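PDB 3BW2: 2-nitropropane dioxygenase from Streptomyces ansochromogenes, which probably uses FMN and molecular oxygen for the oxidative denitrification of alkyl nitronates such as propionate 3-nitronate. Local coordinates for residues R268-R273 and A292-H298. Residues are numbered along the deposited sequence; the frame is centred on the assembly and turned at random.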
ATOM      1  N   ARG A 268       6.647  10.574  12.831  1.00 17.38           N
ATOM      2  CA  ARG A 268       6.934  10.362  14.244  1.00 18.72           C
ATOM      3  C   ARG A 268       6.797  11.705  14.957  1.00 18.17           C
ATOM      4  O   ARG A 268       7.024  11.809  16.160  1.00 17.95           O
ATOM      5  CB  ARG A 268       8.362   9.831  14.435  1.00 17.85           C
ATOM      6  CG  ARG A 268       8.599   8.409  13.928  1.00 18.90           C
ATOM      7  CD  ARG A 268       9.892   7.819  14.521  1.00 21.23           C
ATOM      8  NE  ARG A 268      10.156   6.453  14.065  1.00 21.14           N
ATOM      9  CZ  ARG A 268      10.636   6.134  12.864  1.00 21.81           C
ATOM     10  NH1 ARG A 268      10.919   7.081  11.979  1.00 19.31           N
ATOM     11  NH2 ARG A 268      10.819   4.859  12.541  1.00 18.26           N
ATOM     12  N   ALA A 269       6.407  12.730  14.205  1.00 18.50           N
ATOM     13  CA  ALA A 269       6.269  14.081  14.747  1.00 19.04           C
ATOM     14  C   ALA A 269       5.471  14.216  16.041  1.00 18.36           C
ATOM     15  O   ALA A 269       5.876  14.928  16.955  1.00 19.04           O
ATOM     16  CB  ALA A 269       5.669  15.002  13.684  1.00 20.14           C
ATOM     17  N   PHE A 270       4.339  13.533  16.127  1.00 17.66           N
ATOM     18  CA  PHE A 270       3.488  13.647  17.303  1.00 18.43           C
ATOM     19  C   PHE A 270       3.771  12.706  18.469  1.00 18.11           C
ATOM     20  O   PHE A 270       3.565  13.078  19.626  1.00 17.20           O
ATOM     21  CB  PHE A 270       2.026  13.474  16.886  1.00 19.50           C
ATOM     22  CG  PHE A 270       1.557  14.486  15.877  1.00 23.49           C
ATOM     23  CD1 PHE A 270       1.276  15.790  16.261  1.00 23.14           C
ATOM     24  CD2 PHE A 270       1.415  14.134  14.538  1.00 25.79           C
ATOM     25  CE1 PHE A 270       0.859  16.735  15.326  1.00 24.10           C
ATOM     26  CE2 PHE A 270       0.999  15.074  13.592  1.00 27.38           C
ATOM     27  CZ  PHE A 270       0.721  16.377  13.989  1.00 24.23           C
ATOM     28  N   THR A 271       4.243  11.499  18.180  1.00 18.26           N
ATOM     29  CA  THR A 271       4.448  10.522  19.245  1.00 18.84           C
ATOM     30  C   THR A 271       5.794   9.806  19.302  1.00 19.58           C
ATOM     31  O   THR A 271       6.063   9.081  20.258  1.00 18.98           O
ATOM     32  CB  THR A 271       3.361   9.445  19.165  1.00 19.51           C
ATOM     33  OG1 THR A 271       3.560   8.671  17.977  1.00 20.68           O
ATOM     34  CG2 THR A 271       1.976  10.085  19.100  1.00 19.94           C
ATOM     35  N   GLY A 272       6.629   9.987  18.283  1.00 18.49           N
ATOM     36  CA  GLY A 272       7.915   9.318  18.287  1.00 19.72           C
ATOM     37  C   GLY A 272       7.856   7.931  17.670  1.00 20.16           C
ATOM     38  O   GLY A 272       8.841   7.195  17.697  1.00 22.21           O
ATOM     39  N   ARG A 273       6.698   7.565  17.129  1.00 17.54           N
ATOM     40  CA  ARG A 273       6.525   6.272  16.473  1.00 17.97           C
ATOM     41  C   ARG A 273       5.757   6.553  15.180  1.00 17.45           C
ATOM     42  O   ARG A 273       4.930   7.462  15.130  1.00 17.40           O
ATOM     43  CB  ARG A 273       5.736   5.303  17.368  1.00 17.00           C
ATOM     44  CG  ARG A 273       6.302   3.872  17.424  1.00 18.39           C
ATOM     45  CD  ARG A 273       5.559   3.027  18.465  1.00 18.13           C
ATOM     46  NE  ARG A 273       6.161   1.714  18.723  1.00 17.66           N
ATOM     47  CZ  ARG A 273       6.137   0.681  17.881  1.00 18.42           C
ATOM     48  NH1 ARG A 273       6.709  -0.468  18.226  1.00 18.49           N
ATOM     49  NH2 ARG A 273       5.548   0.787  16.698  1.00 15.10           N
ATOM     50  N   ALA A 292      12.901   8.576  16.890  1.00 27.07           N
ATOM     51  CA  ALA A 292      12.196   7.354  17.245  1.00 26.89           C
ATOM     52  C   ALA A 292      12.289   7.246  18.762  1.00 25.58           C
ATOM     53  O   ALA A 292      13.258   6.712  19.295  1.00 25.85           O
ATOM     54  CB  ALA A 292      12.855   6.153  16.582  1.00 26.88           C
ATOM     55  N   ALA A 293      11.288   7.776  19.455  1.00 24.98           N
ATOM     56  CA  ALA A 293      11.276   7.748  20.914  1.00 24.68           C
ATOM     57  C   ALA A 293       9.847   7.750  21.437  1.00 23.59           C
ATOM     58  O   ALA A 293       9.299   8.799  21.764  1.00 23.48           O
ATOM     59  CB  ALA A 293      12.037   8.958  21.463  1.00 23.90           C
ATOM     60  N   TYR A 294       9.257   6.562  21.519  1.00 23.78           N
ATOM     61  CA  TYR A 294       7.886   6.391  21.987  1.00 23.46           C
ATOM     62  C   TYR A 294       7.877   5.672  23.336  1.00 24.42           C
ATOM     63  O   TYR A 294       8.662   4.756  23.557  1.00 27.20           O
ATOM     64  CB  TYR A 294       7.097   5.566  20.966  1.00 20.90           C
ATOM     65  CG  TYR A 294       5.676   5.287  21.379  1.00 18.71           C
ATOM     66  CD1 TYR A 294       4.659   6.194  21.099  1.00 19.76           C
ATOM     67  CD2 TYR A 294       5.351   4.126  22.079  1.00 19.58           C
ATOM     68  CE1 TYR A 294       3.350   5.956  21.508  1.00 19.08           C
ATOM     69  CE2 TYR A 294       4.045   3.875  22.493  1.00 18.92           C
ATOM     70  CZ  TYR A 294       3.051   4.793  22.203  1.00 18.44           C
ATOM     71  OH  TYR A 294       1.756   4.553  22.603  1.00 21.58           O
ATOM     72  N   PRO A 295       6.979   6.067  24.254  1.00 24.36           N
ATOM     73  CA  PRO A 295       5.978   7.128  24.132  1.00 23.53           C
ATOM     74  C   PRO A 295       6.529   8.476  24.586  1.00 23.01           C
ATOM     75  O   PRO A 295       5.771   9.418  24.815  1.00 21.81           O
ATOM     76  CB  PRO A 295       4.862   6.635  25.039  1.00 23.83           C
ATOM     77  CG  PRO A 295       5.643   6.055  26.183  1.00 25.78           C
ATOM     78  CD  PRO A 295       6.757   5.284  25.486  1.00 24.30           C
ATOM     79  N   ASP A 296       7.849   8.557  24.714  1.00 23.01           N
ATOM     80  CA  ASP A 296       8.511   9.786  25.152  1.00 23.28           C
ATOM     81  C   ASP A 296       7.996  11.018  24.410  1.00 23.01           C
ATOM     82  O   ASP A 296       7.576  11.998  25.029  1.00 21.14           O
ATOM     83  CB  ASP A 296      10.023   9.670  24.948  1.00 26.39           C
ATOM     84  CG  ASP A 296      10.635   8.522  25.737  1.00 27.73           C
ATOM     85  OD1 ASP A 296      10.237   7.359  25.512  1.00 30.72           O
ATOM     86  OD2 ASP A 296      11.517   8.786  26.581  1.00 28.91           O
ATOM     87  N   VAL A 297       8.040  10.971  23.081  1.00 20.91           N
ATOM     88  CA  VAL A 297       7.580  12.095  22.273  1.00 20.00           C
ATOM     89  C   VAL A 297       6.088  12.333  22.477  1.00 19.31           C
ATOM     90  O   VAL A 297       5.636  13.479  22.534  1.00 19.24           O
ATOM     91  CB  VAL A 297       7.887  11.860  20.776  1.00 20.67           C
ATOM     92  CG1 VAL A 297       7.310  12.986  19.937  1.00 17.03           C
ATOM     93  CG2 VAL A 297       9.398  11.773  20.574  1.00 18.36           C
ATOM     94  N   HIS A 298       5.326  11.252  22.602  1.00 20.52           N
ATOM     95  CA  HIS A 298       3.892  11.370  22.827  1.00 22.33           C
ATOM     96  C   HIS A 298       3.603  12.188  24.088  1.00 22.47           C
ATOM     97  O   HIS A 298       2.736  13.065  24.080  1.00 20.95           O
ATOM     98  CB  HIS A 298       3.250   9.985  22.953  1.00 22.50           C
ATOM     99  CG  HIS A 298       1.839  10.025  23.446  1.00 24.91           C
ATOM    100  ND1 HIS A 298       1.515   9.960  24.784  1.00 26.71           N
ATOM    101  CD2 HIS A 298       0.668  10.178  22.783  1.00 23.83           C
ATOM    102  CE1 HIS A 298       0.207  10.072  24.926  1.00 25.47           C
ATOM    103  NE2 HIS A 298      -0.330  10.206  23.726  1.00 28.44           N
TER
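Two weak backbone hydrogen bonds tie the turn 268-273, which links antiparallel strands 264-267 and 275-278, to the start of helix 296-311 in this TIM-barrel flavoprotein. Ala293 N donates to Gly272 O (3.1 Å), and His298 N, in the first turn of the helix, donates to Thr271 O (3.3 Å). Ala292 CA adds a CA-H...O contact to Gly272 O at 3.4 Å. Gly272 N closes the turn on Arg268 O (2.8 Å). Glycine suits this corner: its phi is positive, and a CB would collide with Ala293 O and Val297 CG2. The bare backbone lets Val297 CB approach to 3.4 Å from Gly272 N. Pro295, preceded by a cis peptide bond, occupies the N-cap position, while Val297 N donates a hydrogen bond to Ala293 O. Other parts of the chain satisfy the polar side-chain ends: Arg268 forms salt bridges with Asp185 and Asp190, Thr271 OG1 is hydrogen-bonded to His179, Arg273 to Thr182, and Tyr294 OH to Tyr44, whose ring stacks on His298. The Tyr294 side chain, about 8 Å from the bound FMN, offers a flat apolar face to Arg273, whose CD makes a CH-pi contact 4.1 Å from the Tyr294 ring centroid.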